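Local coordinates for protein L-Ribose isomerase (Acinetobacter, PDB 4Q0S) that probably catalyses the isomerisation of L-ribose to L-ribulose within a cupin barrel that binds a cobalt ion and the polyol ribitol, at residues 49-53 against 72-77; 108-114 against 200-205; 16-22 against 256-260; 37-41 against 102-106; 129-133 against 209-214. All blocks are in the same frame, centred on the assembly; numbering follows the deposited sequence.

Interaction 1: residues 49-53 against 72-77; sequences AGIVF and EAMIIF. With RB0 (D-ribitol), chain C.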
# COMPACT_ATOMS: atom_id res chain seq x y z
N ALA A 49 -5.33 10.00 21.43
CA ALA A 49 -5.67 9.71 20.04
C ALA A 49 -7.13 9.33 19.86
O ALA A 49 -7.76 9.73 18.88
CB ALA A 49 -4.76 8.60 19.50
N GLY A 50 -7.67 8.54 20.79
CA GLY A 50 -9.06 8.13 20.69
C GLY A 50 -9.94 9.19 21.34
O GLY A 50 -9.81 9.46 22.53
N ILE A 51 -10.83 9.78 20.56
CA ILE A 51 -11.70 10.85 21.04
C ILE A 51 -13.19 10.52 21.08
O ILE A 51 -13.75 9.97 20.13
CB ILE A 51 -11.50 12.12 20.17
CG1 ILE A 51 -10.02 12.48 20.13
CG2 ILE A 51 -12.31 13.29 20.73
CD1 ILE A 51 -9.67 13.47 19.01
N VAL A 52 -13.84 10.87 22.18
CA VAL A 52 -15.27 10.66 22.35
C VAL A 52 -15.81 12.06 22.66
O VAL A 52 -15.40 12.67 23.65
CB VAL A 52 -15.57 9.69 23.51
CG1 VAL A 52 -17.07 9.47 23.65
CG2 VAL A 52 -14.86 8.36 23.27
N PHE A 53 -16.69 12.57 21.80
CA PHE A 53 -17.22 13.92 21.96
C PHE A 53 -18.40 14.09 22.90
O PHE A 53 -19.53 14.33 22.47
CB PHE A 53 -17.58 14.50 20.59
CG PHE A 53 -16.41 14.58 19.63
CD1 PHE A 53 -16.11 13.51 18.80
CD2 PHE A 53 -15.62 15.72 19.57
CE1 PHE A 53 -15.03 13.58 17.91
CE2 PHE A 53 -14.54 15.81 18.68
CZ PHE A 53 -14.25 14.73 17.85
N GLU A 72 -20.67 10.22 18.05
CA GLU A 72 -19.62 11.17 17.71
C GLU A 72 -18.34 10.80 18.45
O GLU A 72 -18.18 11.08 19.65
CB GLU A 72 -20.09 12.60 18.02
CG GLU A 72 -21.45 12.88 17.37
CD GLU A 72 -21.96 14.30 17.53
OE1 GLU A 72 -21.59 14.98 18.51
OE2 GLU A 72 -22.77 14.73 16.68
N ALA A 73 -17.45 10.14 17.72
CA ALA A 73 -16.18 9.67 18.25
C ALA A 73 -15.27 9.35 17.07
O ALA A 73 -15.73 8.97 15.99
CB ALA A 73 -16.40 8.42 19.10
N MET A 74 -13.96 9.50 17.28
CA MET A 74 -13.01 9.25 16.21
C MET A 74 -11.61 9.14 16.77
O MET A 74 -11.38 9.39 17.95
CB MET A 74 -13.02 10.42 15.22
CG MET A 74 -12.37 11.66 15.82
SD MET A 74 -12.64 13.15 14.86
CE MET A 74 -11.71 12.73 13.37
N ILE A 75 -10.68 8.77 15.90
CA ILE A 75 -9.29 8.65 16.28
C ILE A 75 -8.48 9.60 15.43
O ILE A 75 -8.75 9.75 14.24
CB ILE A 75 -8.76 7.21 16.05
CG1 ILE A 75 -9.44 6.25 17.02
CG2 ILE A 75 -7.24 7.18 16.21
CD1 ILE A 75 -8.96 4.84 16.90
N ILE A 76 -7.49 10.24 16.03
CA ILE A 76 -6.63 11.15 15.29
C ILE A 76 -5.19 10.89 15.70
O ILE A 76 -4.87 10.89 16.89
CB ILE A 76 -6.94 12.64 15.59
CG1 ILE A 76 -8.37 12.97 15.16
CG2 ILE A 76 -5.95 13.53 14.84
CD1 ILE A 76 -8.80 14.41 15.45
N PHE A 77 -4.34 10.62 14.72
CA PHE A 77 -2.92 10.40 14.96
C PHE A 77 -2.25 11.59 14.29
O PHE A 77 -2.20 11.68 13.07
CB PHE A 77 -2.44 9.09 14.32
CG PHE A 77 -3.01 7.85 14.95
CD1 PHE A 77 -2.82 7.58 16.30
CD2 PHE A 77 -3.71 6.93 14.18
CE1 PHE A 77 -3.33 6.41 16.88
CE2 PHE A 77 -4.22 5.75 14.74
CZ PHE A 77 -4.03 5.49 16.09
C1 RB0 C . -11.56 17.44 15.17
O1 RB0 C . -11.68 17.28 16.58
C2 RB0 C . -10.13 17.82 14.83
O2 RB0 C . -9.87 19.16 15.23
C3 RB0 C . -9.86 17.63 13.32
O3 RB0 C . -8.47 17.77 13.06
C4 RB0 C . -10.65 18.61 12.44
O4 RB0 C . -11.05 19.74 13.21
C5 RB0 C . -11.88 17.92 11.86
O5 RB0 C . -12.52 18.77 10.91

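Interaction 2: residues 108-114 against 200-205; sequences VHPGKFC and AFRCPP. With RB0 (D-ribitol), chain C.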
# COMPACT_ATOMS: atom_id res chain seq x y z
N VAL A 108 -12.46 7.06 11.30
CA VAL A 108 -13.85 7.09 11.70
C VAL A 108 -14.52 5.78 11.31
O VAL A 108 -14.52 5.38 10.14
CB VAL A 108 -14.58 8.26 11.02
CG1 VAL A 108 -16.03 8.28 11.42
CG2 VAL A 108 -13.90 9.57 11.40
N HIS A 109 -15.09 5.10 12.29
CA HIS A 109 -15.75 3.84 12.03
C HIS A 109 -17.14 4.04 11.45
O HIS A 109 -17.71 5.13 11.55
CB HIS A 109 -15.76 2.98 13.30
CG HIS A 109 -14.45 2.30 13.56
ND1 HIS A 109 -13.31 3.00 13.90
CD2 HIS A 109 -14.08 1.00 13.45
CE1 HIS A 109 -12.29 2.16 13.99
NE2 HIS A 109 -12.73 0.94 13.73
N PRO A 110 -17.70 2.99 10.84
CA PRO A 110 -19.03 3.05 10.22
C PRO A 110 -20.11 3.68 11.10
O PRO A 110 -20.31 3.28 12.25
CB PRO A 110 -19.33 1.59 9.89
CG PRO A 110 -17.96 0.99 9.70
CD PRO A 110 -17.20 1.61 10.84
N GLY A 111 -20.79 4.68 10.54
CA GLY A 111 -21.86 5.36 11.26
C GLY A 111 -21.41 6.47 12.20
O GLY A 111 -22.20 7.35 12.53
N LYS A 112 -20.15 6.44 12.62
CA LYS A 112 -19.63 7.44 13.56
C LYS A 112 -19.30 8.78 12.88
O LYS A 112 -19.07 8.84 11.67
CB LYS A 112 -18.40 6.87 14.28
CG LYS A 112 -18.65 5.48 14.91
CD LYS A 112 -19.47 5.58 16.19
CE LYS A 112 -19.69 4.21 16.86
NZ LYS A 112 -20.68 3.35 16.16
N PHE A 113 -19.28 9.85 13.67
CA PHE A 113 -19.04 11.20 13.15
C PHE A 113 -17.95 12.01 13.85
O PHE A 113 -17.61 11.76 15.01
CB PHE A 113 -20.29 12.10 13.30
CG PHE A 113 -21.52 11.60 12.60
CD1 PHE A 113 -22.18 10.46 13.04
CD2 PHE A 113 -22.07 12.34 11.56
CE1 PHE A 113 -23.38 10.07 12.45
CE2 PHE A 113 -23.26 11.96 10.96
CZ PHE A 113 -23.92 10.82 11.40
N CYS A 114 -17.44 13.00 13.12
CA CYS A 114 -16.54 14.00 13.68
C CYS A 114 -17.68 15.04 13.72
O CYS A 114 -18.16 15.48 12.67
CB CYS A 114 -15.47 14.45 12.69
SG CYS A 114 -14.53 15.91 13.27
N ALA A 200 -18.70 18.82 9.46
CA ALA A 200 -18.79 17.56 10.17
C ALA A 200 -18.66 16.49 9.09
O ALA A 200 -18.81 16.77 7.90
CB ALA A 200 -20.15 17.43 10.86
N PHE A 201 -18.34 15.26 9.49
CA PHE A 201 -18.22 14.19 8.53
C PHE A 201 -18.36 12.84 9.20
O PHE A 201 -18.14 12.70 10.40
CB PHE A 201 -16.89 14.30 7.77
CG PHE A 201 -15.67 14.28 8.65
CD1 PHE A 201 -15.14 13.08 9.12
CD2 PHE A 201 -15.02 15.48 8.98
CE1 PHE A 201 -13.97 13.07 9.90
CE2 PHE A 201 -13.86 15.47 9.76
CZ PHE A 201 -13.33 14.27 10.21
N ARG A 202 -18.77 11.85 8.42
CA ARG A 202 -18.94 10.50 8.95
C ARG A 202 -18.51 9.47 7.92
O ARG A 202 -18.31 9.78 6.74
CB ARG A 202 -20.42 10.23 9.27
CG ARG A 202 -21.26 9.97 8.02
CD ARG A 202 -22.63 9.36 8.33
NE ARG A 202 -23.32 8.95 7.10
CZ ARG A 202 -24.48 8.31 7.07
NH1 ARG A 202 -25.11 8.00 8.20
NH2 ARG A 202 -25.02 7.97 5.90
N CYS A 203 -18.40 8.24 8.40
CA CYS A 203 -18.08 7.10 7.57
C CYS A 203 -19.46 6.48 7.35
O CYS A 203 -20.23 6.33 8.30
CB CYS A 203 -17.19 6.12 8.34
SG CYS A 203 -16.95 4.54 7.52
N PRO A 204 -19.81 6.15 6.10
CA PRO A 204 -21.12 5.53 5.86
C PRO A 204 -21.27 4.31 6.77
O PRO A 204 -20.31 3.57 6.99
CB PRO A 204 -21.06 5.15 4.38
CG PRO A 204 -20.18 6.20 3.80
CD PRO A 204 -19.07 6.33 4.83
N PRO A 205 -22.47 4.10 7.33
CA PRO A 205 -22.76 2.97 8.23
C PRO A 205 -22.60 1.58 7.61
O PRO A 205 -22.38 0.60 8.32
CB PRO A 205 -24.20 3.23 8.67
CG PRO A 205 -24.37 4.70 8.50
CD PRO A 205 -23.65 4.97 7.20
C1 RB0 C . -11.56 17.44 15.17
O1 RB0 C . -11.68 17.28 16.58
C2 RB0 C . -10.13 17.82 14.83
O2 RB0 C . -9.87 19.16 15.23
C3 RB0 C . -9.86 17.63 13.32
O3 RB0 C . -8.47 17.77 13.06
C4 RB0 C . -10.65 18.61 12.44
O4 RB0 C . -11.05 19.74 13.21
C5 RB0 C . -11.88 17.92 11.86
O5 RB0 C . -12.52 18.77 10.91
O HOH W 1 -24.55 7.50 11.11

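Interaction 3: residues 16-22 against 256-260; sequences SITRREY and QTAIS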
# COMPACT_ATOMS: atom_id res chain seq x y z
N SER A 16 -17.51 6.12 30.41
CA SER A 16 -16.10 6.03 30.09
C SER A 16 -15.85 4.81 29.22
O SER A 16 -16.76 4.04 28.94
CB SER A 16 -15.26 5.93 31.36
OG SER A 16 -15.49 4.69 32.01
N ILE A 17 -14.60 4.65 28.80
CA ILE A 17 -14.22 3.53 27.96
C ILE A 17 -13.18 2.72 28.72
O ILE A 17 -12.25 3.28 29.31
CB ILE A 17 -13.63 4.04 26.62
CG1 ILE A 17 -13.13 2.87 25.77
CG2 ILE A 17 -12.51 5.04 26.88
CD1 ILE A 17 -12.64 3.29 24.40
N THR A 18 -13.33 1.40 28.73
CA THR A 18 -12.38 0.55 29.44
C THR A 18 -11.03 0.61 28.76
O THR A 18 -10.94 0.91 27.57
CB THR A 18 -12.85 -0.92 29.47
OG1 THR A 18 -12.72 -1.50 28.16
CG2 THR A 18 -14.29 -1.01 29.94
N ARG A 19 -9.97 0.34 29.52
CA ARG A 19 -8.62 0.35 28.98
C ARG A 19 -8.54 -0.63 27.82
O ARG A 19 -7.87 -0.37 26.82
CB ARG A 19 -7.61 -0.03 30.07
CG ARG A 19 -6.21 -0.32 29.55
CD ARG A 19 -5.67 0.81 28.69
NE ARG A 19 -5.49 2.06 29.43
CZ ARG A 19 -5.03 3.18 28.88
NH1 ARG A 19 -4.89 4.28 29.62
NH2 ARG A 19 -4.72 3.21 27.59
N ARG A 20 -9.22 -1.77 27.93
CA ARG A 20 -9.19 -2.75 26.86
C ARG A 20 -9.88 -2.22 25.60
O ARG A 20 -9.37 -2.37 24.48
CB ARG A 20 -9.84 -4.06 27.29
CG ARG A 20 -9.88 -5.10 26.19
CD ARG A 20 -10.55 -6.38 26.65
NE ARG A 20 -10.85 -7.27 25.54
CZ ARG A 20 -11.36 -8.49 25.69
NH1 ARG A 20 -11.62 -8.95 26.90
NH2 ARG A 20 -11.64 -9.24 24.62
N GLU A 21 -11.05 -1.59 25.76
CA GLU A 21 -11.75 -1.06 24.60
C GLU A 21 -10.90 0.02 23.94
O GLU A 21 -10.80 0.08 22.72
CB GLU A 21 -13.11 -0.48 24.99
CG GLU A 21 -14.10 -1.48 25.57
CD GLU A 21 -15.36 -0.80 26.06
OE1 GLU A 21 -15.23 0.28 26.68
OE2 GLU A 21 -16.47 -1.34 25.85
N TYR A 22 -10.28 0.87 24.76
CA TYR A 22 -9.46 1.95 24.24
C TYR A 22 -8.29 1.44 23.41
O TYR A 22 -8.12 1.82 22.26
CB TYR A 22 -8.92 2.83 25.36
CG TYR A 22 -8.24 4.05 24.81
CD1 TYR A 22 -8.98 5.16 24.40
CD2 TYR A 22 -6.86 4.08 24.61
CE1 TYR A 22 -8.37 6.26 23.81
CE2 TYR A 22 -6.23 5.18 24.03
CZ TYR A 22 -7.00 6.26 23.63
OH TYR A 22 -6.39 7.36 23.06
N GLN A 256 -10.36 15.44 26.44
CA GLN A 256 -10.01 14.33 27.32
C GLN A 256 -10.94 13.13 27.22
O GLN A 256 -12.16 13.28 27.19
CB GLN A 256 -9.97 14.78 28.79
CG GLN A 256 -9.61 13.65 29.75
CD GLN A 256 -9.86 13.99 31.20
OE1 GLN A 256 -9.26 14.92 31.75
NE2 GLN A 256 -10.75 13.24 31.84
N THR A 257 -10.35 11.94 27.19
CA THR A 257 -11.12 10.70 27.09
C THR A 257 -11.06 9.96 28.42
O THR A 257 -9.98 9.71 28.96
CB THR A 257 -10.56 9.78 26.00
OG1 THR A 257 -10.49 10.49 24.76
CG2 THR A 257 -11.45 8.55 25.84
N ALA A 258 -12.23 9.62 28.95
CA ALA A 258 -12.32 8.92 30.22
C ALA A 258 -12.05 7.43 30.02
O ALA A 258 -12.91 6.70 29.51
CB ALA A 258 -13.69 9.12 30.84
N ILE A 259 -10.87 6.98 30.41
CA ILE A 259 -10.50 5.58 30.27
C ILE A 259 -10.46 4.93 31.66
O ILE A 259 -9.62 5.27 32.49
CB ILE A 259 -9.12 5.43 29.59
CG1 ILE A 259 -9.12 6.17 28.26
CG2 ILE A 259 -8.81 3.95 29.36
CD1 ILE A 259 -7.76 6.23 27.57
N SER A 260 -11.39 4.01 31.90
CA SER A 260 -11.46 3.33 33.18
C SER A 260 -10.63 2.05 33.17
O SER A 260 -11.23 0.96 33.28
CB SER A 260 -12.92 3.01 33.51
OG SER A 260 -13.51 2.18 32.52
OXT SER A 260 -9.40 2.16 33.04

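Interaction 4: residues 37-41 against 102-106; sequences RYPIT and CDKLM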
# COMPACT_ATOMS: atom_id res chain seq x y z
N ARG A 37 0.50 3.19 4.97
CA ARG A 37 1.73 3.98 4.91
C ARG A 37 1.72 5.35 5.58
O ARG A 37 2.40 6.27 5.12
CB ARG A 37 2.19 4.14 3.45
CG ARG A 37 2.41 2.82 2.70
CD ARG A 37 2.95 3.09 1.29
NE ARG A 37 3.20 1.86 0.54
CZ ARG A 37 4.22 1.03 0.76
NH1 ARG A 37 5.10 1.30 1.71
NH2 ARG A 37 4.37 -0.05 0.01
N TYR A 38 0.95 5.52 6.65
CA TYR A 38 0.98 6.80 7.36
C TYR A 38 2.11 6.61 8.39
O TYR A 38 2.18 5.58 9.05
CB TYR A 38 -0.35 7.10 8.06
CG TYR A 38 -0.45 8.55 8.49
CD1 TYR A 38 -0.69 9.56 7.55
CD2 TYR A 38 -0.22 8.92 9.81
CE1 TYR A 38 -0.69 10.91 7.92
CE2 TYR A 38 -0.20 10.27 10.19
CZ TYR A 38 -0.44 11.26 9.25
OH TYR A 38 -0.41 12.59 9.63
N PRO A 39 3.00 7.61 8.52
CA PRO A 39 4.12 7.52 9.46
C PRO A 39 3.75 7.67 10.93
O PRO A 39 3.97 8.72 11.53
CB PRO A 39 5.05 8.64 8.99
CG PRO A 39 4.06 9.70 8.56
CD PRO A 39 3.02 8.89 7.79
N ILE A 40 3.18 6.62 11.51
CA ILE A 40 2.77 6.63 12.90
C ILE A 40 3.90 6.20 13.83
O ILE A 40 4.39 5.07 13.75
CB ILE A 40 1.55 5.72 13.11
CG1 ILE A 40 0.35 6.30 12.35
CG2 ILE A 40 1.25 5.57 14.60
CD1 ILE A 40 -0.91 5.50 12.52
N THR A 41 4.32 7.10 14.71
CA THR A 41 5.38 6.83 15.67
C THR A 41 4.76 6.37 16.99
O THR A 41 3.55 6.48 17.18
CB THR A 41 6.22 8.09 15.94
OG1 THR A 41 5.36 9.15 16.38
CG2 THR A 41 6.95 8.53 14.68
N CYS A 102 -0.31 21.32 9.98
CA CYS A 102 -0.77 20.21 10.80
C CYS A 102 -1.17 19.01 9.93
O CYS A 102 -2.08 19.10 9.10
CB CYS A 102 -1.95 20.66 11.66
SG CYS A 102 -2.60 19.38 12.75
N ASP A 103 -0.46 17.90 10.11
CA ASP A 103 -0.72 16.68 9.34
C ASP A 103 -1.18 15.61 10.32
O ASP A 103 -0.51 15.36 11.32
CB ASP A 103 0.58 16.22 8.64
CG ASP A 103 0.32 15.22 7.52
OD1 ASP A 103 -0.50 14.30 7.70
OD2 ASP A 103 0.96 15.34 6.45
N LYS A 104 -2.32 15.00 10.05
CA LYS A 104 -2.84 13.95 10.90
C LYS A 104 -3.63 12.93 10.10
O LYS A 104 -4.06 13.21 8.98
CB LYS A 104 -3.75 14.53 11.99
CG LYS A 104 -5.11 14.98 11.48
CD LYS A 104 -5.35 16.46 11.77
CE LYS A 104 -4.38 17.35 11.01
NZ LYS A 104 -4.70 18.82 11.15
N LEU A 105 -3.81 11.75 10.68
CA LEU A 105 -4.58 10.69 10.06
C LEU A 105 -5.81 10.56 10.95
O LEU A 105 -5.69 10.49 12.17
CB LEU A 105 -3.79 9.38 10.08
CG LEU A 105 -4.45 8.26 9.28
CD1 LEU A 105 -4.45 8.64 7.81
CD2 LEU A 105 -3.69 6.94 9.49
N MET A 106 -6.98 10.54 10.34
CA MET A 106 -8.21 10.43 11.11
C MET A 106 -8.93 9.14 10.74
O MET A 106 -9.07 8.81 9.56
CB MET A 106 -9.11 11.64 10.86
CG MET A 106 -8.40 12.96 11.13
SD MET A 106 -9.45 14.41 11.02
CE MET A 106 -9.78 14.47 9.29

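Interaction 5: residues 129-133 against 209-214; sequences VLGEM and VPLVVR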
# COMPACT_ATOMS: atom_id res chain seq x y z
N VAL A 129 -8.05 8.12 2.29
CA VAL A 129 -7.09 7.06 2.04
C VAL A 129 -7.79 5.72 1.89
O VAL A 129 -7.43 4.90 1.04
CB VAL A 129 -6.06 6.98 3.18
CG1 VAL A 129 -4.99 5.92 2.87
CG2 VAL A 129 -5.41 8.34 3.40
N LEU A 130 -8.80 5.50 2.73
CA LEU A 130 -9.57 4.27 2.71
C LEU A 130 -11.02 4.56 3.07
O LEU A 130 -11.30 5.41 3.92
CB LEU A 130 -8.98 3.27 3.72
CG LEU A 130 -9.55 1.85 3.64
CD1 LEU A 130 -8.97 1.17 2.42
CD2 LEU A 130 -9.21 1.07 4.90
N GLY A 131 -11.94 3.86 2.42
CA GLY A 131 -13.35 4.08 2.69
C GLY A 131 -13.85 5.31 1.96
O GLY A 131 -13.24 5.74 0.98
N GLU A 132 -14.95 5.88 2.43
CA GLU A 132 -15.51 7.06 1.79
C GLU A 132 -15.89 8.04 2.88
O GLU A 132 -16.29 7.64 3.98
CB GLU A 132 -16.73 6.71 0.94
CG GLU A 132 -16.46 5.59 -0.05
CD GLU A 132 -17.29 5.68 -1.31
OE1 GLU A 132 -18.43 6.20 -1.27
OE2 GLU A 132 -16.80 5.21 -2.36
N MET A 133 -15.77 9.32 2.58
CA MET A 133 -16.05 10.34 3.56
C MET A 133 -17.24 11.20 3.17
O MET A 133 -17.28 11.79 2.09
CB MET A 133 -14.81 11.20 3.73
CG MET A 133 -14.95 12.38 4.66
SD MET A 133 -13.50 13.41 4.51
CE MET A 133 -13.41 14.16 6.15
N VAL A 209 -15.10 -0.99 5.78
CA VAL A 209 -13.83 -0.55 6.36
C VAL A 209 -14.00 0.78 7.06
O VAL A 209 -14.93 1.53 6.78
CB VAL A 209 -12.72 -0.40 5.29
CG1 VAL A 209 -12.46 -1.72 4.60
CG2 VAL A 209 -13.09 0.68 4.27
N PRO A 210 -13.10 1.09 8.00
CA PRO A 210 -13.21 2.38 8.70
C PRO A 210 -12.83 3.46 7.69
O PRO A 210 -12.09 3.19 6.75
CB PRO A 210 -12.17 2.28 9.81
CG PRO A 210 -11.93 0.79 9.97
CD PRO A 210 -11.99 0.30 8.55
N LEU A 211 -13.35 4.66 7.87
CA LEU A 211 -12.98 5.76 7.00
C LEU A 211 -11.60 6.21 7.50
O LEU A 211 -11.42 6.43 8.70
CB LEU A 211 -13.97 6.92 7.13
CG LEU A 211 -13.43 8.27 6.66
CD1 LEU A 211 -13.06 8.17 5.18
CD2 LEU A 211 -14.48 9.37 6.89
N VAL A 212 -10.64 6.31 6.60
CA VAL A 212 -9.31 6.77 6.97
C VAL A 212 -9.03 7.98 6.10
O VAL A 212 -9.06 7.90 4.87
CB VAL A 212 -8.23 5.68 6.71
CG1 VAL A 212 -6.86 6.18 7.20
CG2 VAL A 212 -8.60 4.40 7.44
N VAL A 213 -8.78 9.12 6.75
CA VAL A 213 -8.53 10.36 6.02
C VAL A 213 -7.28 11.08 6.49
O VAL A 213 -7.01 11.18 7.68
CB VAL A 213 -9.72 11.34 6.19
CG1 VAL A 213 -9.50 12.61 5.34
CG2 VAL A 213 -11.02 10.66 5.80
N ARG A 214 -6.53 11.58 5.53
CA ARG A 214 -5.33 12.33 5.84
C ARG A 214 -5.71 13.81 5.82
O ARG A 214 -6.21 14.32 4.82
CB ARG A 214 -4.26 12.03 4.78
CG ARG A 214 -2.93 12.72 5.00
CD ARG A 214 -1.98 12.42 3.85
NE ARG A 214 -1.40 11.08 3.91
CZ ARG A 214 -0.16 10.83 4.34
NH1 ARG A 214 0.30 9.58 4.37
NH2 ARG A 214 0.62 11.83 4.74

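Interaction 1: residues 49-53 against 72-77
The Phe53 ring meets Met74 at its edge. Met74 SD is 3.7 Å from Phe53 CZ; seen from the ring centroid it lies 84° off the normal, an edge-on Met-aromatic contact. The same rim takes Ala73 N and ribitol O1 near the ring plane, with O1 3.8 Å from Phe53 CZ. One face of the ring carries Ile51 CG2, from two residues earlier in the same segment. The Phe77 ring has Ile75 CG2 over one face, and Ala49 CB approaches it obliquely.

The Met74 side chain starts with CG between the backbone N and carbonyl carbon (chi1 72°), and its CG and SD both come to the CE1-CZ end of Phe53. Ile51 CD1 meets Ile76 CD1 at 3.8 Å. Ile76 CD1 also touches ribitol C2, at 3.7 Å.

Backbone bonds hold the pair in register. Ile51 N donates to Met74 O (2.7 Å), and Met74 N returns the bond to Ile51 O (2.9 Å). Ile76 N to Ala49 O and Phe53 N to Glu72 O extend the ladder at its two ends. Ile75 CG1 lies on the other face, near Gly50 CA, where Ile75 also packs on Trp25 of helix 19-35. The polar end of Glu72 is held by Arg171 and Tyr175.

This is an antiparallel ladder at the margin of a cupin-barrel sheet. Phe53 and Ile76 bring it into the ribitol pocket.

Interaction 2: residues 108-114 against 200-205
Phe201 O receives Cys114 N in a nearly straight bond of 2.8 Å, and Phe113 CA approaches the same oxygen at 3.3 Å. Phe201 N donates back to Cys114 O. These bonds make an antiparallel pair of cupin-barrel strands, 113-118 beside 199-202.

Cys114 CB sits over one face of the Phe201 ring, 3.4 Å from its centroid, a CH-pi contact. Phe201 CG stands between its backbone N and carbonyl carbon (chi1 57°), which helps swing the ring over Cys114. Val108 CG2 meets the ring edge at Phe201 CE1. On the other face of the sheet, Arg202 CB lies over the Phe113 ring, 18° off its normal. The extended arginine chain runs alongside. Its NE forms a salt bridge with Glu134.

Beyond the strands, a type II turn spans His109 to Lys112. Gly111 N donates to Cys203 O at 2.8 Å, from above the carbonyl plane. One water joins Gly111 O to Arg202 NH1.

Cys114 and Phe201 both line the ribitol pocket. Cys114 SG lies 3.6 Å from ribitol C5, and ribitol O5 comes to the ring edge of Phe201, 3.7 Å from Phe201 CE2.

Interaction 3: residues 16-22 against 256-260
Ile259, Ser260 and Ser16 have the most surface buried here. Ile259 sends CD1 over the centre of the Tyr22 ring, 3.5 Å from the centroid and 12° off the normal. This is a CH-pi contact. Ile259 CG1 also meets Ile17 CG2 at 3.8 Å. The other branch, Ile259 CG2, stands anti to the backbone N and comes over one face of the Arg19 guanidinium, 3.8 Å from Arg19 NE. Salt bridges to Asp47 and Asp23 hold the end of that arginine.

Ser260 N donates to Ile17 O at 2.8 Å, from above the carbonyl plane. Ser260 OG gives a weak bond to Ser16 OG. Ser16 CB rests against Ala258 CB at 3.6 Å. Beside them, Ile17 N donates to Ala258 O at 2.8 Å. The C-terminal residues therefore pair with the stretch leading into the helix as a single backbone bridge.

Thr18 is the N-cap of helix 19-35. Thr18 OG1 accepts from Glu21 N, and Glu21 OE1 accepts from Thr18 N, a capping box. Through the contacts of Ile259 with Arg19 and Tyr22, the C-terminus lies along the start of this helix. Tyr22 and Thr257 tie the corner to strand 50-52 through Gly50.

Interaction 4: residues 37-41 against 102-106
Tyr38 comes directly after the Schellman motif that ends helix 19-35, where Arg37 is the residue with positive phi. The Tyr38 ring lies against strand 101-108, a strand of the cupin-barrel sheet. The contact joins the loop after the helix to the outer side of that sheet.

The ring is covered on both faces. Leu105 CB sits over the centre of one face, 3.6 Å from the centroid and 10° off the normal, a CH-pi contact. Pro39 CD lies over the opposite face, toward the rim. Pro39 is also the centre of an inverse gamma turn. The Leu105 and Tyr38 side chains run antiparallel to one another, overlapping along their length. Leu105 CD2 therefore reaches back to Tyr38 CB at 3.6 Å, and Leu105 CD1 lies 3.9 Å from Tyr38 CD1. Ile40 CD1 adds a looser contact with Leu105 CD2 at 4.4 Å.

The ring reaches across toward the strand, with CG trans to the backbone N (chi1 -166°). Its hydroxyl thus passes Lys104 CA and meets Asp103. Ser79 OG is a further hydrogen-bond partner of this hydroxyl. Asp103 OD2 forms a salt bridge with Lys190 of the third subunit, so the aspartate links the loop to the assembly. On the other face of the strand, Lys104 and Met106 line the ribitol pocket.

The Tyr38 OH group donates to Asp103 OD1 at 2.6 Å, and it meets that oxygen from above the carboxylate plane, 43° out of it.

Interaction 5: residues 129-133 against 209-214
Leu130 holds CG opposite its backbone N (chi1 -171°), and Val209 has CG1 anti to its carbonyl carbon (chi1 -61°), which puts CG2 between N and the carbonyl carbon. With these torsions Leu130 CG meets Val209 CG2 at 3.8 Å, and the side chains meet nearly perpendicular.

Two residues, Val129 and Leu130, sit opposite the single Val212, as in a classic beta bulge. Val212 O accepts two bonds, from Val129 N at 2.8 Å and from Leu130 N at 3.2 Å. The second lies in the carbonyl plane, on a lone pair. Val212 N donates back to Leu130 O at 2.9 Å. Gly131 follows with positive phi (80°), and the chain turns there into strand 132-137.

Past the turn, Met133 CB meets Leu211 CD2 at 3.7 Å. The extended methionine then carries SD to Val213 CG2, at 3.9 Å. Glu132 O is buried against Leu211 CD1 and has no hydrogen-bond partner in the model.

Arg214 forms a salt bridge with Glu127 of the third subunit. Met133 lies beside Tyr126 and Phe201. On the other side, Leu32 of helix 19-35 packs on Val212. Strand 211-217 runs between strands 101-108 and 124-130.

Interactions 1, 4 and 5 share one sheet of the cupin barrel. Strand 73-82 neighbours 101-108, which neighbours 211-217. Interaction 2 lies mainly on the other sheet, but Val108 still belongs to strand 101-108, and its O probably accepts from Leu211 N. Interactions 1 and 2 are buried and both touch ribitol, with Met74 SD and Cys114 SG in contact. Interaction 4 is also buried, but it rests on one aromatic ring and one hydroxyl bond instead of a ladder. Interaction 5 is buried, mostly aliphatic around a bulge, and reaches the second sheet through Met133. Interaction 3 lies nearest the surface, yet Tyr22 and Thr257 link it to Gly50 of interaction 1. Interactions 4 and 5 both meet the third subunit.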